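Local atomic coordinates of putative methyltransferase from antibiotic biosynthesis pathway (Anabaena variabilis ATCC 29413, PDB entry 3EGE), a protein that probably transfers methyl groups from S-adenosylmethionine to a substrate not yet identified, as a putative methyltransferase of antibiotic biosynthesis. Residues 178-183 / 188-193; 198-203 / 224-229. One frame throughout, in Å; residues are numbered along the deposited sequence.

Contact 1 of 2, residues 178-183 / 188-193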
ATOM      1  N   PHE A 178       2.609  -8.003   7.337  1.00 69.19           N
ATOM      2  CA  PHE A 178       2.079  -8.632   6.140  1.00 68.80           C
ATOM      3  C   PHE A 178       3.359  -9.060   5.395  1.00 68.05           C
ATOM      4  O   PHE A 178       4.030  -8.234   4.738  1.00 68.92           O
ATOM      5  CB  PHE A 178       1.181  -7.736   5.284  1.00 68.19           C
ATOM      6  CG  PHE A 178       0.787  -8.394   3.985  1.00 69.42           C
ATOM      7  CD1 PHE A 178      -0.127  -9.458   3.984  1.00 68.01           C
ATOM      8  CD2 PHE A 178       1.381  -8.004   2.770  1.00 67.16           C
ATOM      9  CE1 PHE A 178      -0.479 -10.122   2.782  1.00 68.03           C
ATOM     10  CE2 PHE A 178       1.042  -8.660   1.555  1.00 68.34           C
ATOM     11  CZ  PHE A 178       0.123  -9.731   1.565  1.00 69.89           C
ATOM     12  N   LEU A 179       3.701 -10.338   5.534  1.00 68.08           N
ATOM     13  CA  LEU A 179       4.857 -10.934   4.845  1.00 68.63           C
ATOM     14  C   LEU A 179       4.400 -11.067   3.406  1.00 68.88           C
ATOM     15  O   LEU A 179       3.241 -11.426   3.156  1.00 70.06           O
ATOM     16  CB  LEU A 179       5.219 -12.299   5.431  1.00 68.27           C
ATOM     17  CG  LEU A 179       5.538 -12.308   6.943  1.00 70.17           C
ATOM     18  CD1 LEU A 179       5.724 -13.741   7.494  1.00 63.38           C
ATOM     19  CD2 LEU A 179       6.746 -11.438   7.242  1.00 66.45           C
ATOM     20  N   LEU A 180       5.280 -10.741   2.471  1.00 68.62           N
ATOM     21  CA  LEU A 180       4.930 -10.757   1.053  1.00 67.89           C
ATOM     22  C   LEU A 180       5.089 -12.142   0.424  1.00 67.00           C
ATOM     23  O   LEU A 180       6.191 -12.694   0.469  1.00 66.99           O
ATOM     24  CB  LEU A 180       5.810  -9.789   0.270  1.00 67.46           C
ATOM     25  CG  LEU A 180       5.811  -8.300   0.629  1.00 71.91           C
ATOM     26  CD1 LEU A 180       6.689  -7.536  -0.423  1.00 67.85           C
ATOM     27  CD2 LEU A 180       4.396  -7.732   0.720  1.00 62.97           C
ATOM     28  N   PRO A 181       4.005 -12.709  -0.165  1.00 66.20           N
ATOM     29  CA  PRO A 181       4.184 -13.947  -0.938  1.00 65.57           C
ATOM     30  C   PRO A 181       5.043 -13.670  -2.167  1.00 65.36           C
ATOM     31  O   PRO A 181       5.185 -12.526  -2.570  1.00 65.48           O
ATOM     32  CB  PRO A 181       2.769 -14.318  -1.370  1.00 66.41           C
ATOM     33  CG  PRO A 181       1.840 -13.471  -0.526  1.00 66.52           C
ATOM     34  CD  PRO A 181       2.591 -12.282  -0.119  1.00 65.61           C
ATOM     35  N   HIS A 182       5.604 -14.717  -2.750  1.00 65.51           N
ATOM     36  CA  HIS A 182       6.465 -14.581  -3.926  1.00 64.95           C
ATOM     37  C   HIS A 182       5.710 -14.305  -5.228  1.00 64.96           C
ATOM     38  O   HIS A 182       6.340 -13.865  -6.179  1.00 65.05           O
ATOM     39  CB  HIS A 182       7.319 -15.839  -4.111  1.00 65.46           C
ATOM     40  CG  HIS A 182       6.540 -17.035  -4.570  1.00 68.58           C
ATOM     41  ND1 HIS A 182       6.453 -17.399  -5.897  1.00 67.41           N
ATOM     42  CD2 HIS A 182       5.773 -17.915  -3.885  1.00 65.04           C
ATOM     43  CE1 HIS A 182       5.686 -18.468  -6.004  1.00 65.54           C
ATOM     44  NE2 HIS A 182       5.254 -18.795  -4.798  1.00 64.13           N
ATOM     45  N   ASP A 183       4.385 -14.542  -5.260  1.00 65.91           N
ATOM     46  CA  ASP A 183       3.548 -14.425  -6.477  1.00 65.56           C
ATOM     47  C   ASP A 183       2.389 -13.419  -6.385  1.00 67.03           C
ATOM     48  O   ASP A 183       1.295 -13.650  -6.930  1.00 66.51           O
ATOM     49  CB  ASP A 183       3.066 -15.822  -6.924  1.00 64.67           C
ATOM     50  CG  ASP A 183       2.346 -16.589  -5.832  1.00 67.36           C
ATOM     51  OD1 ASP A 183       2.268 -16.060  -4.707  1.00 63.55           O
ATOM     52  OD2 ASP A 183       1.892 -17.739  -6.084  1.00 66.92           O
ATOM     53  N   PHE A 188       3.589  -3.637  -6.571  1.00 68.92           N
ATOM     54  CA  PHE A 188       4.138  -2.489  -5.871  1.00 69.49           C
ATOM     55  C   PHE A 188       5.670  -2.722  -5.712  1.00 69.97           C
ATOM     56  O   PHE A 188       6.189  -3.805  -6.017  1.00 69.71           O
ATOM     57  CB  PHE A 188       3.416  -2.151  -4.560  1.00 70.16           C
ATOM     58  CG  PHE A 188       3.227  -3.290  -3.621  1.00 70.40           C
ATOM     59  CD1 PHE A 188       4.243  -3.672  -2.752  1.00 71.09           C
ATOM     60  CD2 PHE A 188       1.992  -3.955  -3.557  1.00 72.22           C
ATOM     61  CE1 PHE A 188       4.047  -4.744  -1.827  1.00 70.50           C
ATOM     62  CE2 PHE A 188       1.780  -5.016  -2.644  1.00 72.43           C
ATOM     63  CZ  PHE A 188       2.812  -5.406  -1.780  1.00 70.92           C
ATOM     64  N   ALA A 189       6.362  -1.680  -5.267  1.00 70.04           N
ATOM     65  CA  ALA A 189       7.836  -1.598  -5.236  1.00 69.27           C
ATOM     66  C   ALA A 189       8.631  -2.912  -4.995  1.00 68.92           C
ATOM     67  O   ALA A 189       9.359  -3.350  -5.904  1.00 68.41           O
ATOM     68  CB  ALA A 189       8.269  -0.470  -4.281  1.00 67.56           C
ATOM     69  N   ALA A 190       8.462  -3.539  -3.824  1.00 67.82           N
ATOM     70  CA  ALA A 190       9.193  -4.781  -3.478  1.00 68.17           C
ATOM     71  C   ALA A 190       8.444  -6.104  -3.776  1.00 68.64           C
ATOM     72  O   ALA A 190       8.924  -7.172  -3.392  1.00 69.26           O
ATOM     73  CB  ALA A 190       9.622  -4.748  -2.008  1.00 68.24           C
ATOM     74  N   ALA A 191       7.319  -6.040  -4.483  1.00 67.19           N
ATOM     75  CA  ALA A 191       6.498  -7.215  -4.747  1.00 66.13           C
ATOM     76  C   ALA A 191       7.173  -8.244  -5.674  1.00 66.08           C
ATOM     77  O   ALA A 191       6.947  -9.448  -5.488  1.00 67.00           O
ATOM     78  CB  ALA A 191       5.104  -6.806  -5.260  1.00 64.86           C
ATOM     79  N   ALA A 192       8.025  -7.803  -6.615  1.00 64.84           N
ATOM     80  CA  ALA A 192       8.756  -8.732  -7.500  1.00 64.26           C
ATOM     81  C   ALA A 192      10.134  -9.166  -6.886  1.00 64.26           C
ATOM     82  O   ALA A 192      11.102  -9.477  -7.618  1.00 61.66           O
ATOM     83  CB  ALA A 192       8.919  -8.140  -8.884  1.00 64.37           C
ATOM     84  N   TRP A 193      10.195  -9.240  -5.545  1.00 64.09           N
ATOM     85  CA  TRP A 193      11.399  -9.678  -4.809  1.00 64.59           C
ATOM     86  C   TRP A 193      11.963 -11.058  -5.186  1.00 63.87           C
ATOM     87  O   TRP A 193      13.113 -11.312  -4.930  1.00 62.07           O
ATOM     88  CB  TRP A 193      11.161  -9.675  -3.289  1.00 63.38           C
ATOM     89  CG  TRP A 193      10.120 -10.617  -2.790  1.00 59.73           C
ATOM     90  CD1 TRP A 193       8.798 -10.347  -2.609  1.00 60.70           C
ATOM     91  CD2 TRP A 193      10.313 -11.969  -2.367  1.00 62.04           C
ATOM     92  NE1 TRP A 193       8.155 -11.431  -2.083  1.00 61.28           N
ATOM     93  CE2 TRP A 193       9.055 -12.445  -1.913  1.00 62.34           C
ATOM     94  CE3 TRP A 193      11.424 -12.819  -2.290  1.00 59.23           C
ATOM     95  CZ2 TRP A 193       8.869 -13.752  -1.444  1.00 61.42           C
ATOM     96  CZ3 TRP A 193      11.240 -14.125  -1.796  1.00 61.33           C
ATOM     97  CH2 TRP A 193       9.975 -14.574  -1.393  1.00 59.71           C
TER
HETATM   98  O   HOH W   1       8.169 -12.006  -6.051  1.00 51.46           O
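Leu180, near the end of strand 172-181, and His182, just past it, each have their CA 7.0 Å from that of a residue in the following loop, Ala191 and Trp193 respectively. Segment 188-193 runs across the strand end as irregular loop, with a type I beta turn from Ala190 to Trp193. Leu180 wedges into this loop. Its CD2 meets the Phe188 ring at the edge, in plane, 3.8 Å from CZ, while CD1 reaches toward the Ala190 carbonyl, 3.7 Å from its O. Phe188 also carries Ala191 CB over the centre of one face, so its ring is packed by its own loop as well as by the strand.

The strand belongs to the antiparallel part of the mixed sheet of this Rossmann-like methyltransferase fold, between 252-258 and the short edge strand 247-248. Tyr252 and Ile250 add to the cover of Leu180, and Ile22 of helix 20-30 touches Phe188.

Trp193 closes the other end. With CG between its backbone N and carbonyl carbon (chi1 63°), the indole reaches the Leu180-His182 backbone at an oblique angle. NE1 donates to Pro181 O at 3.2 Å, a bent bond of 141° at the hydrogen; the nitrogen stands well above the carbonyl plane, away from the lone-pair directions, and the oxygen is tilted from the indole plane. The six-membered ring lies against His182, CZ2 being 3.7 Å from CB, whereas the imidazole turns off from the indole. Above one face of the indole, toward its rim, a water donates to His182 O at 2.6 Å and to Ala191 O at 2.9 Å, tying the two backbones together; Ala191 O takes a further hydrogen bond from Arg195 NH2.

Contact 2 of 2, residues 198-203 / 224-229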
ATOM      1  N   LEU A 198      11.253  -9.022 -13.673  1.00 69.05           N
ATOM      2  CA  LEU A 198      10.086  -8.152 -13.822  1.00 68.65           C
ATOM      3  C   LEU A 198      10.420  -6.642 -13.796  1.00 69.00           C
ATOM      4  O   LEU A 198       9.734  -5.831 -14.467  1.00 68.12           O
ATOM      5  CB  LEU A 198       8.986  -8.480 -12.791  1.00 67.48           C
ATOM      6  CG  LEU A 198       8.214  -9.797 -12.927  1.00 68.14           C
ATOM      7  CD1 LEU A 198       7.102  -9.844 -11.863  1.00 59.10           C
ATOM      8  CD2 LEU A 198       7.625  -9.994 -14.342  1.00 62.89           C
ATOM      9  N   TYR A 199      11.458  -6.284 -13.029  1.00 68.53           N
ATOM     10  CA  TYR A 199      11.927  -4.892 -12.931  1.00 67.83           C
ATOM     11  C   TYR A 199      12.493  -4.336 -14.230  1.00 69.22           C
ATOM     12  O   TYR A 199      12.531  -3.126 -14.394  1.00 70.33           O
ATOM     13  CB  TYR A 199      12.926  -4.719 -11.779  1.00 66.62           C
ATOM     14  CG  TYR A 199      12.251  -4.937 -10.453  1.00 62.97           C
ATOM     15  CD1 TYR A 199      11.419  -3.960  -9.909  1.00 60.59           C
ATOM     16  CD2 TYR A 199      12.383  -6.153  -9.769  1.00 64.84           C
ATOM     17  CE1 TYR A 199      10.744  -4.174  -8.695  1.00 67.62           C
ATOM     18  CE2 TYR A 199      11.739  -6.369  -8.554  1.00 64.80           C
ATOM     19  CZ  TYR A 199      10.924  -5.384  -8.023  1.00 62.54           C
ATOM     20  OH  TYR A 199      10.326  -5.606  -6.836  1.00 65.55           O
ATOM     21  N   LEU A 200      12.931  -5.210 -15.136  1.00 70.50           N
ATOM     22  CA  LEU A 200      13.403  -4.802 -16.453  1.00 71.09           C
ATOM     23  C   LEU A 200      12.248  -4.343 -17.353  1.00 72.09           C
ATOM     24  O   LEU A 200      12.504  -3.676 -18.335  1.00 71.89           O
ATOM     25  CB  LEU A 200      14.162  -5.934 -17.158  1.00 69.87           C
ATOM     26  CG  LEU A 200      15.361  -6.553 -16.430  1.00 70.55           C
ATOM     27  CD1 LEU A 200      16.010  -7.557 -17.333  1.00 64.15           C
ATOM     28  CD2 LEU A 200      16.388  -5.514 -16.003  1.00 67.27           C
ATOM     29  N   LYS A 201      10.996  -4.691 -17.033  1.00 73.30           N
ATOM     30  CA  LYS A 201       9.845  -4.321 -17.871  1.00 72.93           C
ATOM     31  C   LYS A 201       9.364  -2.907 -17.543  1.00 71.90           C
ATOM     32  O   LYS A 201       8.980  -2.627 -16.403  1.00 70.85           O
ATOM     33  CB  LYS A 201       8.695  -5.312 -17.695  1.00 73.65           C
ATOM     34  CG  LYS A 201       9.043  -6.763 -18.038  1.00 75.78           C
ATOM     35  CD  LYS A 201       7.778  -7.662 -17.907  1.00 76.97           C
ATOM     36  CE  LYS A 201       7.997  -9.096 -18.478  1.00 82.44           C
ATOM     37  NZ  LYS A 201       6.733  -9.961 -18.535  1.00 80.62           N
ATOM     38  N   ALA A 202       9.417  -2.029 -18.552  1.00 71.92           N
ATOM     39  CA  ALA A 202       8.933  -0.640 -18.482  1.00 71.92           C
ATOM     40  C   ALA A 202       7.551  -0.497 -17.839  1.00 71.97           C
ATOM     41  O   ALA A 202       7.337   0.413 -17.052  1.00 73.05           O
ATOM     42  CB  ALA A 202       8.921  -0.014 -19.895  1.00 71.13           C
ATOM     43  N   GLU A 203       6.639  -1.414 -18.153  1.00 72.54           N
ATOM     44  CA  GLU A 203       5.283  -1.397 -17.576  1.00 73.70           C
ATOM     45  C   GLU A 203       5.245  -1.706 -16.096  1.00 72.48           C
ATOM     46  O   GLU A 203       4.368  -1.190 -15.398  1.00 72.46           O
ATOM     47  CB  GLU A 203       4.261  -2.292 -18.325  1.00 75.83           C
ATOM     48  CG  GLU A 203       4.543  -3.805 -18.447  1.00 82.10           C
ATOM     49  CD  GLU A 203       5.466  -4.183 -19.622  1.00 91.39           C
ATOM     50  OE1 GLU A 203       6.444  -3.435 -19.951  1.00 89.42           O
ATOM     51  OE2 GLU A 203       5.206  -5.262 -20.209  1.00100.65           O
ATOM     52  N   GLU A 224      20.885  -1.529 -16.320  1.00 66.18           N
ATOM     53  CA  GLU A 224      22.068  -2.095 -16.989  1.00 66.98           C
ATOM     54  C   GLU A 224      22.774  -3.116 -16.115  1.00 67.34           C
ATOM     55  O   GLU A 224      23.135  -4.198 -16.583  1.00 68.99           O
ATOM     56  CB  GLU A 224      23.065  -0.998 -17.422  1.00 67.54           C
ATOM     57  CG  GLU A 224      22.592  -0.135 -18.597  1.00 67.79           C
ATOM     58  CD  GLU A 224      23.460   1.113 -18.841  1.00 67.77           C
ATOM     59  OE1 GLU A 224      23.793   1.832 -17.878  1.00 65.33           O
ATOM     60  OE2 GLU A 224      23.779   1.401 -20.005  1.00 66.75           O
ATOM     61  N   LEU A 225      22.971  -2.757 -14.854  1.00 67.85           N
ATOM     62  CA  LEU A 225      23.631  -3.624 -13.866  1.00 67.72           C
ATOM     63  C   LEU A 225      22.782  -4.864 -13.567  1.00 67.31           C
ATOM     64  O   LEU A 225      23.301  -5.978 -13.505  1.00 66.54           O
ATOM     65  CB  LEU A 225      23.921  -2.817 -12.600  1.00 67.95           C
ATOM     66  CG  LEU A 225      24.987  -3.221 -11.587  1.00 68.71           C
ATOM     67  CD1 LEU A 225      26.409  -3.270 -12.194  1.00 59.57           C
ATOM     68  CD2 LEU A 225      24.899  -2.189 -10.443  1.00 70.03           C
ATOM     69  N   LEU A 226      21.472  -4.679 -13.403  1.00 68.03           N
ATOM     70  CA  LEU A 226      20.568  -5.827 -13.194  1.00 67.85           C
ATOM     71  C   LEU A 226      20.612  -6.799 -14.390  1.00 68.58           C
ATOM     72  O   LEU A 226      20.776  -8.005 -14.193  1.00 68.91           O
ATOM     73  CB  LEU A 226      19.134  -5.370 -12.897  1.00 67.36           C
ATOM     74  CG  LEU A 226      18.117  -6.456 -12.516  1.00 66.59           C
ATOM     75  CD1 LEU A 226      18.650  -7.421 -11.415  1.00 58.94           C
ATOM     76  CD2 LEU A 226      16.786  -5.809 -12.109  1.00 64.32           C
ATOM     77  N   THR A 227      20.535  -6.251 -15.611  1.00 69.01           N
ATOM     78  CA  THR A 227      20.569  -7.032 -16.862  1.00 69.38           C
ATOM     79  C   THR A 227      21.873  -7.828 -17.005  1.00 69.90           C
ATOM     80  O   THR A 227      21.839  -9.007 -17.336  1.00 72.31           O
ATOM     81  CB  THR A 227      20.358  -6.107 -18.092  1.00 70.87           C
ATOM     82  OG1 THR A 227      19.123  -5.391 -17.941  1.00 71.02           O
ATOM     83  CG2 THR A 227      20.332  -6.886 -19.409  1.00 68.07           C
ATOM     84  N   ALA A 228      23.005  -7.190 -16.733  1.00 69.35           N
ATOM     85  CA  ALA A 228      24.314  -7.859 -16.780  1.00 68.92           C
ATOM     86  C   ALA A 228      24.380  -8.983 -15.736  1.00 69.84           C
ATOM     87  O   ALA A 228      24.717 -10.113 -16.073  1.00 70.75           O
ATOM     88  CB  ALA A 228      25.452  -6.863 -16.560  1.00 66.85           C
ATOM     89  N   ASP A 229      24.033  -8.664 -14.487  1.00 69.76           N
ATOM     90  CA  ASP A 229      24.056  -9.645 -13.389  1.00 69.02           C
ATOM     91  C   ASP A 229      23.157 -10.854 -13.620  1.00 68.34           C
ATOM     92  O   ASP A 229      23.531 -11.966 -13.255  1.00 67.38           O
ATOM     93  CB  ASP A 229      23.747  -9.004 -12.019  1.00 68.54           C
ATOM     94  CG  ASP A 229      24.907  -8.190 -11.450  1.00 66.44           C
ATOM     95  OD1 ASP A 229      25.994  -8.113 -12.051  1.00 61.68           O
ATOM     96  OD2 ASP A 229      24.722  -7.605 -10.364  1.00 66.78           O
TER
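Leu200 reaches across to helix 216-231 with one methyl, CD2, which touches two successive residues there. It lies 3.9 Å from Leu226 CD2 and 3.4 Å from Thr227 OG1, a methyl resting against a hydroxyl oxygen. The other methyl of Leu200, CD1, also faces that oxygen at a longer 3.8 Å, so the forked end of the leucine is turned to the threonine. Leu226 CD2 also meets Tyr199 CB, at 4.0 Å, in a direction nearly at right angles to Leu200 CD2. Leu226 thus spans two consecutive residues of the opposite segment, and the two segments together bury a modest 163 Å², mostly by apolar packing with the threonine hydroxyl at one side.

What holds these groups is local. Leu226 has its CG anti to the backbone N (chi1 -174°), which sends CD2 toward Tyr199 and Leu200. Thr227 has OG1 beside its own backbone N, where the hydroxyl bonds to Leu223 O one turn earlier; that tether fixes the rotation of the side chain against which Leu200 packs. On the other side, Tyr199 offers its CB while its ring points off from helix 216-231, and its OH bonds to Ala189 O. Residues 198-200 form the end of a 3-10 segment, with Lys201 N bonded to Leu198 O, and Lys201 then takes the N-cap position of helix 202-206. Arg205 from that helix reaches back to the carbonyl oxygens of Tyr199 and Leu200, through NE and NH2 respectively.

Farther out, Leu226 also touches Trp235 of helix 234-239 and Tyr144. The contact therefore joins the 3-10 turn ahead of helix 202-206 to the long helix 216-231, in the helical part of the chain beyond strand 172-181, with helix 234-239 packed alongside.

The two contacts follow one another along the chain, contact 1 closing before contact 2 opens, with their centres about 17 Å apart. Tyr199 bridges them: from the 3-10 turn of contact 2, its OH lies 2.6 Å from Ala189 O in the loop of contact 1, a probable hydrogen bond, and Ala192 N is a weaker partner of the same hydroxyl. The centre of contact 1 is about 11 Å from that of the chain and that of contact 2 about 23 Å, on the same side; the first is at the sheet, the second among helices. The glycine-rich pattern of Gly42, Gly44 and Gly47, after strand 37-41, is consistent with a cofactor-binding loop, but belongs to neither contact.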